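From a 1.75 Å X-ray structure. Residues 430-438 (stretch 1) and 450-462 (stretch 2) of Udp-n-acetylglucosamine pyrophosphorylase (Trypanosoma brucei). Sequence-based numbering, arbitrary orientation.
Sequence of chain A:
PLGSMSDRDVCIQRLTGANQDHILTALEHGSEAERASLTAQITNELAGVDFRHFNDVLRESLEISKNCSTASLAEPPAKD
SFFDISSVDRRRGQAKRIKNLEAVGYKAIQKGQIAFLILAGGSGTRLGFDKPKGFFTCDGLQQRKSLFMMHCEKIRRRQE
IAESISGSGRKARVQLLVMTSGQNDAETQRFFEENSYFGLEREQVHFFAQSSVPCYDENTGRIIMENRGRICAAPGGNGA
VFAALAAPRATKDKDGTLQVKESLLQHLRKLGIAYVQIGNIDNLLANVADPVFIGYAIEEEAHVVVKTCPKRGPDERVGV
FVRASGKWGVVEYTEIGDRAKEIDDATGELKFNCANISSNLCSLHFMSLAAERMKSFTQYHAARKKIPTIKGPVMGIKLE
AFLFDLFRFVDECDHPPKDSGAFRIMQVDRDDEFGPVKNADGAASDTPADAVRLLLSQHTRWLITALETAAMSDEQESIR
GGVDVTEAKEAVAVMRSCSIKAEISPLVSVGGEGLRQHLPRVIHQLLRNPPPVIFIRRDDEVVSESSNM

Stretch 1, residues 430-438: RDDEFGPVK
Stretch 2, residues 450-462: DAVRLLLSQHTRW

The strongest link between the two stretches is a salt bridge between Asp432 and Arg461, with Arg461 NH2 donating to Asp432 OD1 at 2.7 Å (N-H...O angle 138°). The carboxylate lies at the edge of the guanidinium, near its plane, where the N-H groups point. Asp432 has its CA-to-CB bond sideways to the helix, but chi1 of -70° (m) and chi2 of -24° bring its end nearer; Arg461 starts toward stretch 1 and reaches it through chi1 to chi4 of -75° (m), -177° (t), -61° (m) and -91°.

Water 1 reinforces this corner. It donates to Asp431 O and to Leu454 O, both 2.7 Å from its oxygen, and accepts from Arg461 NH2 at 2.9 Å, so that one molecule joins the backbones of both stretches to the guanidinium. A second water makes a weaker link, with weak hydrogen bonds to Asp431 OD2 (3.3 Å) and Arg461 NH1 (3.4 Å). One helical turn before Arg461, Gln458 extends its side chain toward stretch 1 (chi1 -176°, t; chi2 -179°, t; chi3 34°). Its NE2 comes within 3.4 Å of Asp432 O and 3.6 Å of Asp432 CB, and water 3 bridges the same groups, accepting from Gln458 NE2 at 2.9 Å and donating to Asp432 O at 3.2 Å.

Stretch 2 is helical throughout, with i to i+4 backbone hydrogen bonds from Leu454 N to Asp450 O (3.3 Å) through Trp462 N to Gln458 O (3.1 Å). Ala451, Leu454, Gln458 and Arg461, at spacings of three and four residues, form the contacting face. Stretch 1 begins as a weakly bonded helix at about 430-433, in which Arg430 O accepts from Glu433 N (3.0 Å) and Phe434 N (2.9 Å), then opens into loop, with phi/psi of -147/105° at Phe434 and -141/76° at Gly435. End to end, the two stretches run in broadly opposite directions, but the register is not a steady antiparallel one: the CA atoms of Asp431 and Leu454 are 6.0 Å apart, those of Asp432 and Gln458 6.3 Å, and those of Gly435 and Ala451 4.6 Å, so that the partner steps forward by a turn between Asp431 and Asp432 and falls back to Ala451 at Gly435.

Beyond the polar corner, Leu454 (chi1 -64°, m; chi2 174°, t) packs CD2 against Asp431 CG at 3.7 Å and CD1 against Phe434 O at 3.8 Å. Asp431 itself has chi1 -72° (m). The close approach at Gly435 leaves Ala451 CB 3.6 Å from Gly435 O; an ideal CB on the glycine would lie 3.5 Å from Ala451 CB. Val437 (chi1 -177°, t) completes the packing, its CG2 3.7 Å from Ala451 CB.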

# COMPACT_ATOMS: atom_id res chain seq x y z
N ARG A 430 -11.33 7.20 -8.79
CA ARG A 430 -11.11 7.26 -7.34
C ARG A 430 -12.16 6.45 -6.59
O ARG A 430 -11.86 5.71 -5.67
CB ARG A 430 -11.11 8.71 -6.83
CG ARG A 430 -10.84 8.82 -5.33
CD ARG A 430 -11.08 10.24 -4.82
NE ARG A 430 -10.20 11.21 -5.48
CZ ARG A 430 -9.35 12.02 -4.84
NH1 ARG A 430 -9.22 11.98 -3.51
NH2 ARG A 430 -8.61 12.88 -5.54
N ASP A 431 -13.40 6.60 -7.02
CA ASP A 431 -14.49 5.98 -6.30
C ASP A 431 -14.53 4.46 -6.47
O ASP A 431 -15.28 3.80 -5.75
CB ASP A 431 -15.81 6.65 -6.67
CG ASP A 431 -15.94 8.05 -6.07
OD1 ASP A 431 -14.97 8.61 -5.52
OD2 ASP A 431 -17.04 8.60 -6.13
N ASP A 432 -13.72 3.91 -7.37
CA ASP A 432 -13.59 2.47 -7.54
C ASP A 432 -12.34 1.92 -6.84
O ASP A 432 -12.21 0.70 -6.66
CB ASP A 432 -13.53 2.10 -9.04
CG ASP A 432 -14.86 2.31 -9.77
OD1 ASP A 432 -15.93 2.31 -9.11
OD2 ASP A 432 -14.81 2.45 -11.02
N GLU A 433 -11.42 2.80 -6.46
CA GLU A 433 -10.05 2.40 -6.20
C GLU A 433 -9.46 2.93 -4.89
O GLU A 433 -8.45 2.42 -4.45
CB GLU A 433 -9.16 2.85 -7.37
CG GLU A 433 -9.45 2.17 -8.71
CD GLU A 433 -8.55 0.97 -8.98
OE1 GLU A 433 -7.48 0.88 -8.37
OE2 GLU A 433 -8.90 0.14 -9.83
N PHE A 434 -10.07 3.94 -4.28
CA PHE A 434 -9.42 4.62 -3.17
C PHE A 434 -10.43 5.09 -2.13
O PHE A 434 -11.11 6.09 -2.35
CB PHE A 434 -8.62 5.81 -3.74
CG PHE A 434 -7.85 6.62 -2.71
CD1 PHE A 434 -6.78 6.06 -2.02
CD2 PHE A 434 -8.20 7.94 -2.46
CE1 PHE A 434 -6.10 6.81 -1.06
CE2 PHE A 434 -7.50 8.72 -1.53
CZ PHE A 434 -6.44 8.15 -0.84
N GLY A 435 -10.48 4.38 -0.99
CA GLY A 435 -11.39 4.65 0.15
C GLY A 435 -10.60 4.40 1.43
O GLY A 435 -10.75 3.35 2.08
N PRO A 436 -9.72 5.35 1.78
CA PRO A 436 -8.85 5.18 2.93
C PRO A 436 -9.63 5.34 4.23
O PRO A 436 -10.42 6.27 4.39
CB PRO A 436 -7.81 6.31 2.75
CG PRO A 436 -8.51 7.34 1.97
CD PRO A 436 -9.52 6.64 1.09
N VAL A 437 -9.42 4.39 5.14
CA VAL A 437 -10.07 4.41 6.44
C VAL A 437 -9.05 4.92 7.45
O VAL A 437 -8.16 4.19 7.88
CB VAL A 437 -10.58 3.01 6.83
CG1 VAL A 437 -11.32 3.10 8.15
CG2 VAL A 437 -11.49 2.44 5.73
N LYS A 438 -9.19 6.20 7.80
CA LYS A 438 -8.15 6.90 8.55
C LYS A 438 -8.68 7.64 9.78
O LYS A 438 -7.96 7.75 10.77
CB LYS A 438 -7.43 7.91 7.66
CG LYS A 438 -6.69 7.33 6.46
CD LYS A 438 -6.14 8.43 5.56
CE LYS A 438 -5.04 9.24 6.26
NZ LYS A 438 -3.70 8.94 5.69
N ASP A 450 -17.49 6.60 5.14
CA ASP A 450 -17.22 7.15 3.82
C ASP A 450 -16.72 6.04 2.90
O ASP A 450 -17.15 5.96 1.76
CB ASP A 450 -16.20 8.32 3.86
CG ASP A 450 -16.75 9.58 4.55
OD1 ASP A 450 -17.97 9.89 4.46
OD2 ASP A 450 -15.95 10.28 5.21
N ALA A 451 -15.82 5.18 3.41
CA ALA A 451 -15.29 4.09 2.58
C ALA A 451 -16.38 3.06 2.26
O ALA A 451 -16.48 2.63 1.13
CB ALA A 451 -14.11 3.41 3.27
N VAL A 452 -17.17 2.69 3.27
CA VAL A 452 -18.30 1.76 3.07
C VAL A 452 -19.28 2.32 2.05
O VAL A 452 -19.73 1.59 1.19
CB VAL A 452 -18.99 1.36 4.41
CG1 VAL A 452 -20.35 0.68 4.18
CG2 VAL A 452 -18.06 0.49 5.26
N ARG A 453 -19.60 3.62 2.09
CA ARG A 453 -20.45 4.18 1.04
C ARG A 453 -19.87 3.96 -0.36
O ARG A 453 -20.61 3.62 -1.27
CB ARG A 453 -20.72 5.68 1.27
CG ARG A 453 -21.46 6.39 0.13
CD ARG A 453 -21.54 7.91 0.38
NE ARG A 453 -21.99 8.13 1.75
CZ ARG A 453 -21.26 8.68 2.71
NH1 ARG A 453 -20.03 9.17 2.46
NH2 ARG A 453 -21.77 8.79 3.91
N LEU A 454 -18.57 4.16 -0.56
CA LEU A 454 -17.99 3.96 -1.89
C LEU A 454 -18.05 2.48 -2.30
O LEU A 454 -18.33 2.17 -3.47
CB LEU A 454 -16.52 4.42 -1.93
CG LEU A 454 -16.31 5.93 -1.68
CD1 LEU A 454 -14.81 6.21 -1.61
CD2 LEU A 454 -16.96 6.77 -2.77
N LEU A 455 -17.80 1.61 -1.34
CA LEU A 455 -17.81 0.15 -1.60
C LEU A 455 -19.19 -0.28 -2.06
O LEU A 455 -19.34 -0.90 -3.13
CB LEU A 455 -17.38 -0.65 -0.36
CG LEU A 455 -17.17 -2.17 -0.56
CD1 LEU A 455 -15.88 -2.44 -1.34
CD2 LEU A 455 -17.14 -2.92 0.76
N LEU A 456 -20.21 0.10 -1.30
CA LEU A 456 -21.58 -0.23 -1.71
C LEU A 456 -21.96 0.37 -3.05
O LEU A 456 -22.58 -0.28 -3.90
CB LEU A 456 -22.58 0.16 -0.62
CG LEU A 456 -22.40 -0.47 0.75
CD1 LEU A 456 -23.62 -0.16 1.61
CD2 LEU A 456 -22.18 -1.97 0.67
N SER A 457 -21.56 1.62 -3.30
CA SER A 457 -21.86 2.23 -4.57
C SER A 457 -21.25 1.51 -5.76
O SER A 457 -21.86 1.42 -6.83
CB SER A 457 -21.42 3.70 -4.59
OG SER A 457 -22.36 4.45 -3.84
N GLN A 458 -20.06 0.98 -5.55
CA GLN A 458 -19.37 0.22 -6.58
C GLN A 458 -20.07 -1.12 -6.83
O GLN A 458 -20.31 -1.49 -7.97
CB GLN A 458 -17.93 -0.04 -6.15
CG GLN A 458 -17.16 -0.74 -7.25
CD GLN A 458 -15.73 -1.04 -6.88
OE1 GLN A 458 -15.42 -1.34 -5.72
NE2 GLN A 458 -14.87 -0.99 -7.86
N HIS A 459 -20.39 -1.83 -5.75
CA HIS A 459 -21.06 -3.14 -5.89
C HIS A 459 -22.42 -3.00 -6.52
O HIS A 459 -22.87 -3.87 -7.28
CB HIS A 459 -21.14 -3.84 -4.55
CG HIS A 459 -19.78 -4.20 -4.00
ND1 HIS A 459 -19.60 -4.65 -2.76
CD2 HIS A 459 -18.51 -4.08 -4.57
CE1 HIS A 459 -18.30 -4.88 -2.56
NE2 HIS A 459 -17.63 -4.50 -3.67
N THR A 460 -23.09 -1.89 -6.21
CA THR A 460 -24.39 -1.58 -6.79
C THR A 460 -24.29 -1.41 -8.28
O THR A 460 -25.13 -1.89 -9.02
CB THR A 460 -25.02 -0.33 -6.14
OG1 THR A 460 -25.15 -0.54 -4.74
CG2 THR A 460 -26.41 -0.05 -6.72
N ARG A 461 -23.24 -0.72 -8.74
CA ARG A 461 -23.02 -0.60 -10.16
C ARG A 461 -22.79 -1.97 -10.79
O ARG A 461 -23.30 -2.24 -11.88
CB ARG A 461 -21.84 0.33 -10.48
CG ARG A 461 -22.16 1.81 -10.30
CD ARG A 461 -21.00 2.74 -10.68
NE ARG A 461 -19.78 2.55 -9.88
CZ ARG A 461 -19.49 3.21 -8.76
NH1 ARG A 461 -20.35 4.10 -8.27
NH2 ARG A 461 -18.35 2.99 -8.12
N TRP A 462 -22.03 -2.84 -10.13
CA TRP A 462 -21.74 -4.14 -10.72
C TRP A 462 -22.99 -4.95 -10.89
O TRP A 462 -23.19 -5.61 -11.92
CB TRP A 462 -20.79 -4.96 -9.88
CG TRP A 462 -19.42 -4.44 -9.73
CD1 TRP A 462 -18.79 -3.43 -10.47
CD2 TRP A 462 -18.41 -4.94 -8.81
NE1 TRP A 462 -17.50 -3.25 -10.02
CE2 TRP A 462 -17.20 -4.14 -9.04
CE3 TRP A 462 -18.38 -5.94 -7.85
CZ2 TRP A 462 -16.04 -4.35 -8.33
CZ3 TRP A 462 -17.21 -6.14 -7.11
CH2 TRP A 462 -16.07 -5.34 -7.35
O HOH W 1 -17.94 3.97 -5.42
O HOH W 2 -19.43 6.33 -5.88
O HOH W 3 -12.21 -1.86 -8.62